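Local coordinates for putative methyl-accepting chemotaxis protein (Salmonella enterica subsp. enterica serovar Typhimurium str. LT2, PDB 6DB1), which probably senses chemical signals through this N-terminal ligand-binding domain, as the receptor part of a methyl-accepting chemotaxis protein, at the interface of chains A and B. Coordinates in Å, arbitrary orientation; residue numbers count along the deposited sequence, not the author numbering. Chains: chain A/B, Putative methyl-accepting chemotaxis protein.

The interface of chains A and B. Residues chain A 12, 15; chain B 18, 140, 143-144.
A:Arg15 NH2, a terminal guanidinium nitrogen, makes a salt bridge and hydrogen bond to the carboxylate oxygen B:Asp144 OD1 at 3.1 Å. The bond is nearly straight, 163° at the hydrogen. The acceptor lies close to the guanidinium plane. The donor comes to OD1 on its syn side but tilted from the carboxylate plane, and the two flat groups are turned 28° apart. A:Arg15 NH1 stays farther from B:Asp144 OD1, at 3.5 Å, so the pairing is lopsided rather than a symmetric two-pronged grip.

The arginine chain is extended at first and then bends about the CG-CD bond (chi3 66°), which turns the guanidinium toward the end of B helix 120-143. B:Leu143 lies against one guanidinium face with its methyl CD1, set toward the rim. B:Leu143 CD1 also touches A:Arg15 CD at 3.9 Å. Nearer the backbone, B:Val18 crosses the arginine chain at about a right angle. The methyl B:Val18 CG2 packs on A:Arg15 CG at 3.8 Å.

On the arginine's own chain, A:Asp12 OD1 accepts a hydrogen bond from A:Arg15 N at 2.7 Å. This caps the N-terminal end of A helix 13-46 and probably steadies the first turn, which carries the arginine.

The patch joins the start of this helix to B helix 13-46, the C-terminal end of B helix 120-143 and the loop that follows it. It may help pair two sensor domains, if this dimer is the biological one.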
loop_
_atom_site.group_PDB
_atom_site.type_symbol
_atom_site.label_atom_id
_atom_site.label_comp_id
_atom_site.label_asym_id
_atom_site.label_seq_id
_atom_site.Cartn_x
_atom_site.Cartn_y
_atom_site.Cartn_z
ATOM N N ASP A 12 -19.525 11.779 -8.118
ATOM C CA ASP A 12 -19.416 11.115 -9.419
ATOM C C ASP A 12 -18.714 9.747 -9.245
ATOM O O ASP A 12 -18.116 9.441 -8.211
ATOM C CB ASP A 12 -18.691 12.033 -10.419
ATOM C CG ASP A 12 -17.237 12.333 -10.027
ATOM O OD1 ASP A 12 -16.436 11.397 -9.957
ATOM O OD2 ASP A 12 -16.876 13.526 -9.862
ATOM N N ARG A 15 -14.818 9.827 -8.386
ATOM C CA ARG A 15 -14.506 10.103 -6.987
ATOM C C ARG A 15 -14.796 8.895 -6.106
ATOM O O ARG A 15 -13.998 8.625 -5.211
ATOM C CB ARG A 15 -15.271 11.291 -6.412
ATOM C CG ARG A 15 -14.716 12.635 -6.844
ATOM C CD ARG A 15 -15.378 13.735 -6.054
ATOM N NE ARG A 15 -15.062 13.686 -4.631
ATOM C CZ ARG A 15 -15.597 14.518 -3.742
ATOM N NH1 ARG A 15 -15.266 14.440 -2.469
ATOM N NH2 ARG A 15 -16.472 15.418 -4.135
ATOM N N VAL B 18 -10.362 16.130 -9.774
ATOM C CA VAL B 18 -10.657 14.722 -9.630
ATOM C C VAL B 18 -9.597 13.909 -10.386
ATOM O O VAL B 18 -9.209 12.833 -9.964
ATOM C CB VAL B 18 -12.091 14.414 -10.101
ATOM C CG1 VAL B 18 -12.388 12.924 -10.114
ATOM C CG2 VAL B 18 -13.124 15.136 -9.249
ATOM N N GLY B 140 -10.916 17.534 -1.901
ATOM C CA GLY B 140 -12.232 17.081 -1.470
ATOM C C GLY B 140 -13.043 18.210 -0.859
ATOM O O GLY B 140 -14.234 18.304 -1.130
ATOM N N LEU B 143 -14.317 20.617 -3.615
ATOM C CA LEU B 143 -15.393 19.982 -4.372
ATOM C C LEU B 143 -16.682 19.944 -3.541
ATOM O O LEU B 143 -17.754 20.076 -4.094
ATOM C CB LEU B 143 -14.971 18.560 -4.750
ATOM C CG LEU B 143 -13.919 18.443 -5.848
ATOM C CD1 LEU B 143 -13.283 17.069 -5.844
ATOM C CD2 LEU B 143 -14.523 18.741 -7.209
ATOM N N ASP B 144 -16.573 19.732 -2.234
ATOM C CA ASP B 144 -17.758 19.656 -1.368
ATOM C C ASP B 144 -18.312 21.012 -0.900
ATOM O O ASP B 144 -19.267 21.044 -0.142
ATOM C CB ASP B 144 -17.475 18.750 -0.154
ATOM C CG ASP B 144 -17.227 17.310 -0.550
ATOM O OD1 ASP B 144 -17.607 16.921 -1.679
ATOM O OD2 ASP B 144 -16.661 16.569 0.272
#